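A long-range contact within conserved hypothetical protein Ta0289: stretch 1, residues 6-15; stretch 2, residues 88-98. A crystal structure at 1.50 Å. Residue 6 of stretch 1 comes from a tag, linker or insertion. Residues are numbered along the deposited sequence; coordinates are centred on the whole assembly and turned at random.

Stretch 1 6-15: HMFMRVEKIM
Stretch 2, residues 88-98: VKSDYDVKDVA

This is a backbone-led contact in which a segment extended at Met9 and Arg10, turning into helical angles from Val11, docks by a single beta bridge against the loop between a strand end and a helix start, with apolar side chains, mostly branched, filling in beside it. Strand 88-89 leads into a type I turn from Lys89 to Tyr92 (Ser90 -61/-19, Asp91 -93/2), closed by Tyr92 N to Lys89 O at 3.1 Å; after Tyr92 (-62/142), Asp93 (-81/156) takes the N-cap position of the helix that starts at Val94.

The register pairs Arg10 with Asp93, CA to CA 4.5 Å, and Glu12 with Ser90, CA to CA 4.8 Å, so the segments run antiparallel. Val11 N donates to Tyr92 O (2.8 Å, 166°), though the position of that oxygen is less certain; Val94 N reaches Met9 O at 3.0 Å, a weak bond at 132°. Glu12 N donates to Ser90 O at 3.3 Å. Met9 is at phi/psi 179/124, Arg10 at -75/137; Ile14 N turns back to Val11 O (2.9 Å).

Asp93 (chi1 t) suits its place because a short carboxylate can serve two partners: Asp93 OD1 accepts from Met9 N (3.0 Å, 167°), while Asp93 OD2 accepts the capping bond from Lys95 N (2.9 Å). Water 1 donates to Asp93 OD2 (2.8 Å) and Met7 O (2.7 Å). The Phe8 ring presents its edge to Asp93, CD2 to OD1 3.3 Å.

Branched aliphatics pack compactly: Ile14 CD1 (p, t) meets Val94 CG1 (chi1 m) at 3.6 Å, and Met9 CB lies 3.8 Å from Val94 CG1, its end leading away. Val11 CG2 (chi1 -148°) to Val97 CG2 (t), 3.2 Å, is unusually tight.

Arg10 (p, t, m) and Glu12 (t, t), oppositely charged and long enough to meet, form a salt bridge, Arg10 NE to Glu12 OE1 2.7 Å; Ser90 O and Asp91 CA lie over one guanidinium face. Water 2 links Glu12 OE2 (2.8 Å) with Ser90 OG (2.9 Å).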

# COMPACT_ATOMS: atom_id res chain seq x y z
N HIS B 6 -10.45 24.42 2.43
CA HIS B 6 -10.68 25.16 3.67
C HIS B 6 -9.62 24.74 4.68
O HIS B 6 -9.17 23.60 4.68
CB HIS B 6 -12.07 24.86 4.24
CG HIS B 6 -13.19 25.34 3.38
ND1 HIS B 6 -13.32 26.66 2.99
CD2 HIS B 6 -14.24 24.68 2.83
CE1 HIS B 6 -14.40 26.79 2.24
NE2 HIS B 6 -14.98 25.61 2.13
N MET B 7 -9.24 25.68 5.54
CA MET B 7 -8.24 25.41 6.56
C MET B 7 -8.81 24.48 7.63
O MET B 7 -8.09 23.65 8.19
CB MET B 7 -7.77 26.72 7.18
CG MET B 7 -6.75 26.53 8.28
SD MET B 7 -6.09 28.11 8.83
CE MET B 7 -4.70 28.30 7.69
N PHE B 8 -10.09 24.65 7.93
CA PHE B 8 -10.76 23.82 8.93
C PHE B 8 -11.84 22.99 8.25
O PHE B 8 -12.33 23.34 7.18
CB PHE B 8 -11.41 24.68 10.02
CG PHE B 8 -10.42 25.37 10.91
CD1 PHE B 8 -9.94 26.64 10.60
CD2 PHE B 8 -9.94 24.75 12.06
CE1 PHE B 8 -9.01 27.28 11.42
CE2 PHE B 8 -9.01 25.37 12.88
CZ PHE B 8 -8.55 26.64 12.56
N MET B 9 -12.21 21.88 8.89
CA MET B 9 -13.22 20.97 8.35
C MET B 9 -13.39 19.80 9.32
O MET B 9 -12.42 19.13 9.66
CB MET B 9 -12.75 20.45 6.98
CG MET B 9 -13.70 19.50 6.30
SD MET B 9 -15.28 20.27 5.96
CE MET B 9 -14.79 21.49 4.74
N ARG B 10 -14.61 19.54 9.79
CA ARG B 10 -14.80 18.42 10.70
C ARG B 10 -14.73 17.14 9.88
O ARG B 10 -15.30 17.06 8.79
CB ARG B 10 -16.13 18.52 11.46
CG ARG B 10 -17.37 18.13 10.69
CD ARG B 10 -18.64 18.40 11.51
NE ARG B 10 -19.06 17.30 12.37
CZ ARG B 10 -19.14 17.36 13.70
NH1 ARG B 10 -18.81 18.48 14.34
NH2 ARG B 10 -19.59 16.32 14.39
N VAL B 11 -14.04 16.13 10.41
CA VAL B 11 -13.85 14.85 9.71
C VAL B 11 -15.13 14.25 9.16
O VAL B 11 -15.14 13.74 8.04
CB VAL B 11 -13.26 13.75 10.61
CG1 VAL B 11 -12.40 12.83 9.75
CG2 VAL B 11 -12.50 14.34 11.74
N GLU B 12 -16.18 14.30 9.97
CA GLU B 12 -17.47 13.76 9.61
C GLU B 12 -17.92 14.15 8.20
O GLU B 12 -18.54 13.35 7.50
CB GLU B 12 -18.50 14.22 10.64
CG GLU B 12 -19.90 13.69 10.45
CD GLU B 12 -20.81 14.09 11.60
OE1 GLU B 12 -20.83 15.29 11.97
OE2 GLU B 12 -21.52 13.20 12.14
N LYS B 13 -17.60 15.37 7.78
CA LYS B 13 -17.99 15.87 6.47
C LYS B 13 -17.18 15.35 5.28
O LYS B 13 -17.63 15.46 4.13
CB LYS B 13 -17.92 17.40 6.45
CG LYS B 13 -18.85 18.10 7.41
CD LYS B 13 -18.80 19.61 7.18
CE LYS B 13 -19.82 20.34 8.03
NZ LYS B 13 -21.21 19.85 7.77
N ILE B 14 -16.00 14.80 5.53
CA ILE B 14 -15.15 14.32 4.43
C ILE B 14 -14.85 12.83 4.46
O ILE B 14 -14.24 12.30 3.54
CB ILE B 14 -13.81 15.09 4.39
CG1 ILE B 14 -12.96 14.71 5.61
CG2 ILE B 14 -14.07 16.59 4.38
CD1 ILE B 14 -11.63 15.45 5.69
N MET B 15 -15.28 12.16 5.52
CA MET B 15 -15.06 10.73 5.67
C MET B 15 -15.89 9.96 4.65
O MET B 15 -16.81 10.50 4.04
CB MET B 15 -15.46 10.28 7.07
CG MET B 15 -16.96 10.30 7.29
SD MET B 15 -17.45 9.90 8.96
CE MET B 15 -19.22 10.06 8.86
N VAL B 88 -10.80 8.03 15.29
CA VAL B 88 -10.89 9.41 15.77
C VAL B 88 -12.38 9.73 15.88
O VAL B 88 -13.21 9.07 15.24
CB VAL B 88 -10.24 10.42 14.78
CG1 VAL B 88 -8.75 10.16 14.67
CG2 VAL B 88 -10.92 10.35 13.42
N LYS B 89 -12.73 10.73 16.69
CA LYS B 89 -14.12 11.12 16.85
C LYS B 89 -14.59 11.93 15.64
O LYS B 89 -13.80 12.65 15.02
CB LYS B 89 -14.30 11.94 18.13
CG LYS B 89 -14.30 11.09 19.39
CD LYS B 89 -15.52 10.17 19.41
CE LYS B 89 -15.53 9.27 20.65
NZ LYS B 89 -16.77 8.44 20.74
N SER B 90 -15.88 11.81 15.33
CA SER B 90 -16.46 12.49 14.18
C SER B 90 -16.38 14.02 14.24
O SER B 90 -16.52 14.68 13.21
CB SER B 90 -17.92 12.07 14.00
OG SER B 90 -18.70 12.43 15.13
N ASP B 91 -16.16 14.58 15.42
CA ASP B 91 -16.08 16.03 15.54
C ASP B 91 -14.66 16.58 15.43
O ASP B 91 -14.45 17.79 15.52
CB ASP B 91 -16.75 16.50 16.84
CG ASP B 91 -16.01 16.02 18.08
OD1 ASP B 91 -15.18 15.10 17.99
OD2 ASP B 91 -16.29 16.58 19.17
N TYR B 92 -13.69 15.70 15.20
CA TYR B 92 -12.30 16.11 15.05
C TYR B 92 -12.10 17.02 13.84
O TYR B 92 -12.72 16.83 12.80
CB TYR B 92 -11.40 14.88 14.84
CG TYR B 92 -10.78 14.30 16.08
CD1 TYR B 92 -11.50 14.18 17.27
CD2 TYR B 92 -9.47 13.82 16.06
CE1 TYR B 92 -10.93 13.60 18.41
CE2 TYR B 92 -8.90 13.23 17.18
CZ TYR B 92 -9.63 13.12 18.35
OH TYR B 92 -9.06 12.53 19.46
N ASP B 93 -11.23 18.01 13.98
CA ASP B 93 -10.90 18.88 12.87
C ASP B 93 -9.87 18.07 12.08
O ASP B 93 -9.22 17.19 12.64
CB ASP B 93 -10.24 20.18 13.35
CG ASP B 93 -9.74 21.03 12.21
OD1 ASP B 93 -10.58 21.53 11.44
OD2 ASP B 93 -8.51 21.20 12.06
N VAL B 94 -9.73 18.35 10.79
CA VAL B 94 -8.76 17.60 9.99
C VAL B 94 -7.37 17.67 10.60
O VAL B 94 -6.59 16.72 10.49
CB VAL B 94 -8.70 18.10 8.51
CG1 VAL B 94 -10.05 17.93 7.85
CG2 VAL B 94 -8.22 19.55 8.46
N LYS B 95 -7.05 18.78 11.27
CA LYS B 95 -5.74 18.95 11.89
C LYS B 95 -5.51 17.90 12.98
O LYS B 95 -4.41 17.36 13.10
CB LYS B 95 -5.61 20.35 12.50
CG LYS B 95 -4.33 20.52 13.31
CD LYS B 95 -4.36 21.78 14.17
CE LYS B 95 -3.10 21.86 15.03
NZ LYS B 95 -3.12 23.02 15.97
N ASP B 96 -6.55 17.62 13.76
CA ASP B 96 -6.49 16.63 14.84
C ASP B 96 -6.35 15.23 14.26
O ASP B 96 -5.67 14.38 14.83
CB ASP B 96 -7.76 16.71 15.69
CG ASP B 96 -7.96 18.08 16.31
OD1 ASP B 96 -9.09 18.35 16.77
OD2 ASP B 96 -7.00 18.87 16.35
N VAL B 97 -7.01 14.98 13.14
CA VAL B 97 -6.94 13.67 12.50
C VAL B 97 -5.53 13.45 11.96
O VAL B 97 -4.97 12.36 12.09
CB VAL B 97 -7.97 13.56 11.35
CG1 VAL B 97 -7.92 12.16 10.74
CG2 VAL B 97 -9.36 13.85 11.88
N ALA B 98 -4.97 14.49 11.36
CA ALA B 98 -3.62 14.41 10.82
C ALA B 98 -2.62 14.02 11.91
O ALA B 98 -1.79 13.13 11.72
CB ALA B 98 -3.23 15.75 10.20
O HOH W 1 -7.06 23.13 10.63
O HOH W 2 -21.50 12.00 14.66